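Long-range contact in TetR family transcription regulator (PDB 3PAS), which probably binds DNA through a helix-turn-helix motif and regulates transcription: residues 15-26 / 99-109. Residues are numbered along the deposited sequence; the frame is centred on the assembly and turned at random.
Sequences EATVREVADHGF and RPELFRYHETF. With ACT (acetate ion), chain M.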
# COMPACT_ATOMS: atom_id res chain seq x y z
N GLU B 15 -0.84 24.55 4.52
CA GLU B 15 -2.10 23.86 4.29
C GLU B 15 -2.52 23.88 2.81
O GLU B 15 -2.98 22.88 2.28
CB GLU B 15 -3.18 24.48 5.19
CG GLU B 15 -3.09 24.06 6.65
CD GLU B 15 -3.44 22.57 6.89
OE1 GLU B 15 -4.08 21.91 6.02
OE2 GLU B 15 -3.06 22.03 7.94
N ALA B 16 -2.33 25.00 2.13
CA ALA B 16 -2.66 25.09 0.70
C ALA B 16 -1.77 24.14 -0.10
O ALA B 16 -2.22 23.54 -1.09
CB ALA B 16 -2.49 26.54 0.21
N THR B 17 -0.52 23.99 0.32
CA THR B 17 0.43 23.07 -0.32
C THR B 17 -0.07 21.63 -0.11
O THR B 17 -0.14 20.87 -1.06
CB THR B 17 1.84 23.22 0.22
OG1 THR B 17 2.32 24.54 -0.02
CG2 THR B 17 2.80 22.26 -0.48
N VAL B 18 -0.36 21.26 1.14
CA VAL B 18 -1.00 19.95 1.45
C VAL B 18 -2.21 19.67 0.53
O VAL B 18 -2.24 18.63 -0.10
CB VAL B 18 -1.46 19.83 2.89
CG1 VAL B 18 -2.32 18.51 3.07
CG2 VAL B 18 -0.25 19.85 3.85
N ARG B 19 -3.17 20.61 0.43
CA ARG B 19 -4.35 20.41 -0.40
C ARG B 19 -4.09 20.26 -1.88
O ARG B 19 -4.63 19.32 -2.51
CB ARG B 19 -5.41 21.52 -0.19
CG ARG B 19 -5.95 21.58 1.21
CD ARG B 19 -7.18 22.49 1.29
NE ARG B 19 -6.97 23.82 0.74
CZ ARG B 19 -6.38 24.83 1.38
NH1 ARG B 19 -5.92 24.68 2.61
NH2 ARG B 19 -6.26 26.01 0.79
N GLU B 20 -3.27 21.15 -2.44
CA GLU B 20 -3.03 21.16 -3.86
C GLU B 20 -2.23 19.93 -4.29
O GLU B 20 -2.55 19.30 -5.32
CB GLU B 20 -2.36 22.46 -4.28
CG GLU B 20 -3.25 23.65 -4.12
CD GLU B 20 -4.45 23.62 -5.07
OE1 GLU B 20 -4.22 23.55 -6.30
OE2 GLU B 20 -5.60 23.67 -4.57
N VAL B 21 -1.20 19.57 -3.53
CA VAL B 21 -0.39 18.41 -3.89
C VAL B 21 -1.21 17.12 -3.68
O VAL B 21 -1.17 16.20 -4.53
CB VAL B 21 0.93 18.36 -3.15
CG1 VAL B 21 1.64 17.01 -3.39
CG2 VAL B 21 1.82 19.56 -3.56
N ALA B 22 -1.95 17.06 -2.56
CA ALA B 22 -2.76 15.87 -2.30
C ALA B 22 -3.75 15.72 -3.45
O ALA B 22 -3.98 14.62 -3.91
CB ALA B 22 -3.47 15.94 -0.89
N ASP B 23 -4.35 16.80 -3.91
CA ASP B 23 -5.31 16.71 -5.01
C ASP B 23 -4.74 16.52 -6.42
O ASP B 23 -5.32 15.76 -7.21
CB ASP B 23 -6.18 17.94 -5.07
CG ASP B 23 -7.19 18.01 -3.92
OD1 ASP B 23 -7.22 17.12 -3.04
OD2 ASP B 23 -7.94 19.00 -3.93
N HIS B 24 -3.64 17.21 -6.73
CA HIS B 24 -3.14 17.28 -8.12
C HIS B 24 -1.69 16.81 -8.33
O HIS B 24 -1.24 16.71 -9.46
CB HIS B 24 -3.31 18.72 -8.63
CG HIS B 24 -4.71 19.24 -8.49
ND1 HIS B 24 -5.10 20.07 -7.46
CD2 HIS B 24 -5.82 19.03 -9.24
CE1 HIS B 24 -6.38 20.36 -7.59
NE2 HIS B 24 -6.85 19.72 -8.65
N GLY B 25 -0.98 16.49 -7.25
CA GLY B 25 0.42 16.01 -7.35
C GLY B 25 1.39 17.19 -7.45
O GLY B 25 0.98 18.37 -7.56
N PHE B 26 2.68 16.89 -7.37
CA PHE B 26 3.71 17.96 -7.35
C PHE B 26 3.85 18.78 -8.61
O PHE B 26 3.90 20.02 -8.59
CB PHE B 26 5.09 17.35 -7.03
CG PHE B 26 5.24 16.90 -5.61
CD1 PHE B 26 5.09 17.81 -4.58
CD2 PHE B 26 5.58 15.59 -5.31
CE1 PHE B 26 5.24 17.41 -3.25
CE2 PHE B 26 5.74 15.18 -4.02
CZ PHE B 26 5.58 16.09 -2.97
N ARG B 99 -8.19 14.11 8.50
CA ARG B 99 -7.27 14.86 7.67
C ARG B 99 -6.48 13.91 6.77
O ARG B 99 -5.23 13.83 6.83
CB ARG B 99 -6.37 15.70 8.56
CG ARG B 99 -7.15 16.64 9.47
CD ARG B 99 -6.52 18.01 9.50
NE ARG B 99 -6.25 18.43 8.13
CZ ARG B 99 -5.41 19.39 7.81
NH1 ARG B 99 -4.79 20.06 8.77
NH2 ARG B 99 -5.22 19.69 6.57
N PRO B 100 -7.20 13.18 5.90
CA PRO B 100 -6.47 12.21 5.07
C PRO B 100 -5.44 12.89 4.14
O PRO B 100 -4.46 12.27 3.70
CB PRO B 100 -7.59 11.56 4.27
CG PRO B 100 -8.66 12.51 4.26
CD PRO B 100 -8.61 13.24 5.54
N GLU B 101 -5.66 14.15 3.82
CA GLU B 101 -4.70 14.91 3.00
C GLU B 101 -3.29 14.97 3.61
O GLU B 101 -2.27 15.03 2.89
CB GLU B 101 -5.25 16.32 2.70
CG GLU B 101 -5.44 17.20 3.94
CD GLU B 101 -6.77 17.06 4.69
OE1 GLU B 101 -7.51 16.08 4.50
OE2 GLU B 101 -7.06 17.96 5.49
N LEU B 102 -3.19 14.90 4.94
CA LEU B 102 -1.89 14.87 5.61
C LEU B 102 -1.18 13.55 5.28
O LEU B 102 0.00 13.52 4.93
CB LEU B 102 -2.06 14.97 7.13
CG LEU B 102 -2.58 16.26 7.77
CD1 LEU B 102 -2.68 15.97 9.31
CD2 LEU B 102 -1.62 17.50 7.45
N PHE B 103 -1.88 12.43 5.41
CA PHE B 103 -1.32 11.14 5.01
C PHE B 103 -0.95 11.11 3.51
O PHE B 103 0.08 10.55 3.13
CB PHE B 103 -2.36 10.02 5.20
CG PHE B 103 -2.52 9.51 6.62
CD1 PHE B 103 -2.17 10.27 7.72
CD2 PHE B 103 -3.11 8.25 6.85
CE1 PHE B 103 -2.36 9.79 9.03
CE2 PHE B 103 -3.28 7.78 8.13
CZ PHE B 103 -2.90 8.57 9.22
N ARG B 104 -1.81 11.66 2.66
CA ARG B 104 -1.54 11.65 1.20
C ARG B 104 -0.30 12.49 0.86
O ARG B 104 0.56 12.06 0.07
CB ARG B 104 -2.75 12.12 0.45
CG ARG B 104 -2.63 12.07 -1.03
CD ARG B 104 -4.00 11.81 -1.65
NE ARG B 104 -3.84 10.83 -2.71
CZ ARG B 104 -3.55 9.54 -2.51
NH1 ARG B 104 -3.38 9.04 -1.28
NH2 ARG B 104 -3.41 8.73 -3.56
N TYR B 105 -0.21 13.68 1.46
CA TYR B 105 1.00 14.53 1.28
C TYR B 105 2.26 13.76 1.72
O TYR B 105 3.24 13.68 0.98
CB TYR B 105 0.90 15.89 1.98
CG TYR B 105 2.04 16.78 1.54
CD1 TYR B 105 1.93 17.55 0.40
CD2 TYR B 105 3.28 16.71 2.16
CE1 TYR B 105 2.99 18.35 -0.05
CE2 TYR B 105 4.36 17.48 1.71
CZ TYR B 105 4.19 18.30 0.60
OH TYR B 105 5.22 19.08 0.12
N HIS B 106 2.24 13.18 2.92
CA HIS B 106 3.37 12.38 3.39
C HIS B 106 3.78 11.25 2.38
O HIS B 106 4.95 11.10 2.02
CB HIS B 106 3.05 11.77 4.77
CG HIS B 106 4.18 10.97 5.33
ND1 HIS B 106 4.37 9.64 5.01
CD2 HIS B 106 5.24 11.34 6.08
CE1 HIS B 106 5.49 9.22 5.56
NE2 HIS B 106 6.03 10.22 6.23
N GLU B 107 2.79 10.48 1.95
CA GLU B 107 2.96 9.39 0.96
C GLU B 107 3.48 9.93 -0.39
O GLU B 107 4.44 9.41 -0.94
CB GLU B 107 1.61 8.69 0.77
CG GLU B 107 1.58 7.48 -0.22
CD GLU B 107 2.25 6.23 0.34
OE1 GLU B 107 2.75 6.28 1.49
OE2 GLU B 107 2.29 5.20 -0.39
N THR B 108 2.85 10.97 -0.92
CA THR B 108 3.30 11.53 -2.19
C THR B 108 4.76 11.99 -2.08
O THR B 108 5.57 11.68 -2.97
CB THR B 108 2.45 12.73 -2.66
OG1 THR B 108 1.10 12.32 -2.82
CG2 THR B 108 2.95 13.23 -4.04
N PHE B 109 5.10 12.70 -1.00
CA PHE B 109 6.45 13.23 -0.82
C PHE B 109 7.47 12.13 -0.64
O PHE B 109 8.54 12.14 -1.31
CB PHE B 109 6.53 14.16 0.39
CG PHE B 109 7.81 14.97 0.48
CD1 PHE B 109 8.96 14.42 1.03
CD2 PHE B 109 7.85 16.30 0.07
CE1 PHE B 109 10.14 15.15 1.12
CE2 PHE B 109 9.05 17.04 0.16
CZ PHE B 109 10.19 16.46 0.69
C ACT M . -5.49 8.21 2.33
O ACT M . -6.57 7.77 1.89
OXT ACT M . -4.89 9.00 1.56
CH3 ACT M . -4.93 7.82 3.66
O HOH W 1 -0.72 13.35 -4.26
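Tyr105 lies against Val18, Val21 and Phe26 at the centre of a crossing between helices 15-24 and 100-109. The axes pass 8.7 Å apart at 69°. The tyrosine CG stands opposite the backbone N (chi1 -170°), which carries the ring across to the first helix. There Val21 CB meets the ring edge, 3.7 Å from Tyr105 CE1. Phe26 turns its own edge to the face of Tyr105 in an offset edge-to-face pair, planes at 82°. Tyr105 OH is hydrogen-bonded to the Leu56 carbonyl of helix 52-76, which covers this side. Phe26 CE2 touches Thr108 CG2 at 3.4 Å, and Phe26 CZ reaches the backbone and ring of Phe109.

Toward solvent the contact is looser and more polar. The exposed Arg104 lays its aliphatic part along Ala22, with CG 4.0 Å from Ala22 CB. Its NH1 makes a weak bond to an acetate ion, probably from the crystallisation liquor. A water takes part as well, bonded to Val21 O and Thr108 OG1.

Just before helix 100-109, Arg99 grips Glu15 end-on. Its NH2 gives a bond of 2.6 Å to Glu15 OE1, and its NH1 a nearly straight one to Glu15 OE2. Arg99 also takes Glu101 side-on, with NE and NH2 both on OE2. Tyr62 is a further partner of Glu15 OE2. A glutamine in place of Glu15 would probably leave Arg99 with a neutral and weaker partner on this side, and Glu101 as its remaining acidic mate in the network.

The contact thus joins helix 5-24, which precedes the predicted helix-turn-helix, to helix 100-110 of the C-terminal region. Apolar packing fills its middle. At one end, a single guanidinium shared by two carboxylates probably offsets their mutual repulsion and ties helix 15-24 to the start of helix 100-109 by charge.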